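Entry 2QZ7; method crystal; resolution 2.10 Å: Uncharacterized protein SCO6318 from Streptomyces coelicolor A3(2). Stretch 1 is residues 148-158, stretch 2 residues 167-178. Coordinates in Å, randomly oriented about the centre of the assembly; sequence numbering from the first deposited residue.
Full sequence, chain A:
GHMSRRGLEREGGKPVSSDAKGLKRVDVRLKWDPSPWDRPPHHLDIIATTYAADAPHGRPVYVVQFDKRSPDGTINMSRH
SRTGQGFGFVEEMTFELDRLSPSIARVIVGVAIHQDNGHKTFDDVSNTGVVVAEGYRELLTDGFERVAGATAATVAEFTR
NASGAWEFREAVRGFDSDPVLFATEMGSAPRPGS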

# COMPACT_ATOMS: atom_id res chain seq x y z
N ALA A 148 -0.91 11.04 -10.73
CA ALA A 148 -0.24 10.69 -11.99
C ALA A 148 1.26 11.00 -11.99
O ALA A 148 2.05 10.22 -12.53
CB ALA A 148 -0.91 11.39 -13.19
N GLY A 149 1.63 12.13 -11.37
CA GLY A 149 3.04 12.54 -11.27
C GLY A 149 3.90 11.89 -10.18
O GLY A 149 5.09 12.15 -10.09
N ALA A 150 3.30 11.01 -9.37
CA ALA A 150 3.98 10.44 -8.20
C ALA A 150 4.73 9.17 -8.53
O ALA A 150 4.32 8.41 -9.39
CB ALA A 150 2.95 10.18 -7.07
N THR A 151 5.81 8.91 -7.78
CA THR A 151 6.57 7.66 -7.88
C THR A 151 6.00 6.59 -6.93
O THR A 151 6.20 5.39 -7.09
CB THR A 151 7.99 7.91 -7.50
OG1 THR A 151 8.03 8.44 -6.17
CG2 THR A 151 8.64 8.92 -8.50
N ALA A 152 5.28 7.07 -5.94
CA ALA A 152 4.70 6.22 -4.92
C ALA A 152 3.47 6.93 -4.37
O ALA A 152 3.35 8.16 -4.51
CB ALA A 152 5.74 5.91 -3.81
N ALA A 153 2.55 6.18 -3.78
CA ALA A 153 1.31 6.75 -3.20
C ALA A 153 0.73 5.93 -2.07
O ALA A 153 0.61 4.71 -2.18
CB ALA A 153 0.25 6.94 -4.29
N THR A 154 0.27 6.59 -1.01
CA THR A 154 -0.56 5.88 -0.02
C THR A 154 -1.94 5.74 -0.67
O THR A 154 -2.28 6.56 -1.54
CB THR A 154 -0.67 6.65 1.31
OG1 THR A 154 -1.09 7.99 1.05
CG2 THR A 154 0.69 6.68 1.97
N VAL A 155 -2.70 4.70 -0.30
CA VAL A 155 -4.07 4.58 -0.79
C VAL A 155 -5.11 4.48 0.36
O VAL A 155 -6.26 4.92 0.18
CB VAL A 155 -4.29 3.40 -1.83
CG1 VAL A 155 -3.21 3.41 -2.98
CG2 VAL A 155 -4.34 2.09 -1.15
N ALA A 156 -4.73 3.91 1.52
CA ALA A 156 -5.72 3.63 2.58
C ALA A 156 -5.10 3.67 3.96
O ALA A 156 -3.94 3.24 4.15
CB ALA A 156 -6.39 2.23 2.34
N GLU A 157 -5.88 4.13 4.93
CA GLU A 157 -5.45 4.17 6.31
C GLU A 157 -6.43 3.34 7.16
O GLU A 157 -7.64 3.52 7.03
CB GLU A 157 -5.46 5.63 6.82
CG GLU A 157 -5.04 5.77 8.24
CD GLU A 157 -5.32 7.12 8.84
OE1 GLU A 157 -6.52 7.47 9.00
OE2 GLU A 157 -4.34 7.81 9.19
N PHE A 158 -5.92 2.46 8.01
CA PHE A 158 -6.74 1.80 9.03
C PHE A 158 -6.27 2.28 10.41
O PHE A 158 -5.06 2.34 10.69
CB PHE A 158 -6.67 0.27 8.91
CG PHE A 158 -6.83 -0.23 7.48
CD1 PHE A 158 -8.10 -0.36 6.91
CD2 PHE A 158 -5.72 -0.53 6.72
CE1 PHE A 158 -8.24 -0.78 5.58
CE2 PHE A 158 -5.84 -1.00 5.39
CZ PHE A 158 -7.11 -1.09 4.82
N GLU A 167 -11.20 1.13 11.61
CA GLU A 167 -11.92 1.89 10.61
C GLU A 167 -11.03 2.21 9.42
O GLU A 167 -9.82 2.26 9.54
CB GLU A 167 -12.52 3.16 11.23
CG GLU A 167 -13.59 2.81 12.20
CD GLU A 167 -14.06 3.96 13.05
OE1 GLU A 167 -13.35 4.98 13.19
OE2 GLU A 167 -15.16 3.83 13.60
N PHE A 168 -11.66 2.37 8.25
CA PHE A 168 -10.97 2.65 7.02
C PHE A 168 -11.12 4.13 6.69
O PHE A 168 -12.13 4.75 6.97
CB PHE A 168 -11.55 1.77 5.90
CG PHE A 168 -11.42 2.35 4.52
CD1 PHE A 168 -10.25 2.20 3.79
CD2 PHE A 168 -12.49 3.03 3.94
CE1 PHE A 168 -10.15 2.72 2.51
CE2 PHE A 168 -12.39 3.56 2.66
CZ PHE A 168 -11.23 3.41 1.96
N ARG A 169 -10.08 4.70 6.10
CA ARG A 169 -10.19 5.99 5.46
C ARG A 169 -9.42 5.95 4.17
O ARG A 169 -8.31 5.41 4.13
CB ARG A 169 -9.74 7.14 6.36
CG ARG A 169 -10.91 7.67 7.10
CD ARG A 169 -10.57 8.64 8.15
NE ARG A 169 -10.58 10.02 7.67
CZ ARG A 169 -10.07 11.02 8.37
NH1 ARG A 169 -9.54 10.78 9.57
NH2 ARG A 169 -10.11 12.25 7.89
N GLU A 170 -10.01 6.50 3.13
CA GLU A 170 -9.32 6.71 1.89
C GLU A 170 -8.16 7.68 2.16
O GLU A 170 -8.34 8.71 2.79
CB GLU A 170 -10.26 7.30 0.84
CG GLU A 170 -9.70 7.23 -0.57
CD GLU A 170 -10.50 8.07 -1.54
OE1 GLU A 170 -9.88 8.95 -2.20
OE2 GLU A 170 -11.73 7.89 -1.63
N ALA A 171 -6.96 7.32 1.71
CA ALA A 171 -5.82 8.19 1.96
C ALA A 171 -4.90 8.15 0.75
O ALA A 171 -3.74 7.71 0.82
CB ALA A 171 -5.09 7.80 3.26
N VAL A 172 -5.43 8.60 -0.39
CA VAL A 172 -4.68 8.63 -1.64
C VAL A 172 -3.85 9.91 -1.68
O VAL A 172 -4.38 11.00 -1.81
CB VAL A 172 -5.62 8.56 -2.88
CG1 VAL A 172 -4.81 8.62 -4.21
CG2 VAL A 172 -6.48 7.32 -2.82
N ARG A 173 -2.53 9.77 -1.58
CA ARG A 173 -1.63 10.92 -1.50
C ARG A 173 -0.36 10.55 -2.24
O ARG A 173 0.19 9.46 -2.02
CB ARG A 173 -1.32 11.24 -0.03
CG ARG A 173 -0.30 12.37 0.27
CD ARG A 173 -0.00 12.39 1.80
NE ARG A 173 1.19 13.13 2.23
CZ ARG A 173 1.86 12.90 3.37
NH1 ARG A 173 1.48 11.92 4.20
NH2 ARG A 173 2.93 13.65 3.70
N GLY A 174 0.11 11.42 -3.13
CA GLY A 174 1.31 11.13 -3.90
C GLY A 174 2.62 11.49 -3.20
O GLY A 174 2.66 12.42 -2.41
N PHE A 175 3.69 10.77 -3.54
CA PHE A 175 5.05 11.02 -3.01
C PHE A 175 6.06 10.92 -4.15
O PHE A 175 5.72 10.43 -5.25
CB PHE A 175 5.39 9.92 -2.00
CG PHE A 175 4.61 10.00 -0.72
CD1 PHE A 175 5.23 10.44 0.45
CD2 PHE A 175 3.26 9.63 -0.67
CE1 PHE A 175 4.51 10.52 1.67
CE2 PHE A 175 2.52 9.70 0.52
CZ PHE A 175 3.15 10.12 1.69
N ASP A 176 7.31 11.32 -3.89
CA ASP A 176 8.32 11.41 -4.95
C ASP A 176 9.53 10.51 -4.72
O ASP A 176 10.52 10.56 -5.45
CB ASP A 176 8.79 12.86 -5.09
CG ASP A 176 7.66 13.82 -5.38
OD1 ASP A 176 6.91 13.62 -6.39
OD2 ASP A 176 7.54 14.79 -4.60
N SER A 177 9.43 9.67 -3.71
CA SER A 177 10.52 8.87 -3.21
C SER A 177 10.57 7.47 -3.87
O SER A 177 9.59 7.02 -4.50
CB SER A 177 10.39 8.78 -1.68
OG SER A 177 9.05 8.46 -1.28
N ASP A 178 11.72 6.80 -3.75
CA ASP A 178 11.80 5.38 -4.14
C ASP A 178 11.15 4.50 -3.08
O ASP A 178 10.77 5.00 -2.03
CB ASP A 178 13.25 4.94 -4.49
CG ASP A 178 14.18 4.87 -3.29
OD1 ASP A 178 13.75 4.86 -2.12
OD2 ASP A 178 15.42 4.81 -3.55

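Two antiparallel strands, 152-158 and 167-175, lie side by side, and side chains of neighbouring pairs meet on both faces of the sheet. On the face shared by Ala-152, Thr-154 and Phe-175, the buried Phe-175 ring packs against the methyl of Thr-154, with Thr-154 CG2 3.8 Å from Phe-175 CE2, while Ala-152 CB lies 4.4 Å from Phe-175 CB. On the other face, Phe-158 and Phe-168 form a non-hydrogen-bonded pair. Phe-158 CE1 comes within 4.0 Å of Phe-168 CD1, and Ala-156 CB lies 3.8 Å from Phe-168 CE1; both meet the edge of the Phe-168 ring. The small methyl of Ala-156 packs against the ring edge. Gly-174 suits its place because a CB there would come tightly against Ala-150 CB.

The backbone ladder holds these groups in register. Phe-175 N donates to Ala-152 O (2.8 Å), while the return bond from Ala-152 N to Phe-175 O is weak at 3.5 Å; that same carbonyl receives a shorter bond from Thr-151 N (3.0 Å). Thr-154 N donates to Arg-173 O at 3.0 Å and Arg-173 N to Thr-154 O at 3.2 Å. Between Thr-154 and Ala-156 a bulge shifts the register by one: Ala-171 N bonds to Val-155 O (2.9 Å), and the Thr-154 hydroxyl, through OG1, donates to Ala-171 O at 2.7 Å, giving that carbonyl a side-chain partner. Regular pairing resumes with Ala-156 and Glu-170, and the next reciprocal hydrogen bonds join Glu-157 and Arg-169, from Glu-157 N to Arg-169 O and from Arg-169 N to Glu-157 O, both at 2.9 Å.

At the polar edge, Glu-157 OE1 stands 4.5 Å from Arg-169 NH1, a favourable proximity of charges but no salt bridge. Beyond the opposite end of the ladder, Thr-151 OG1 donates to Ser-177 O (2.7 Å), extending the contact past the strands.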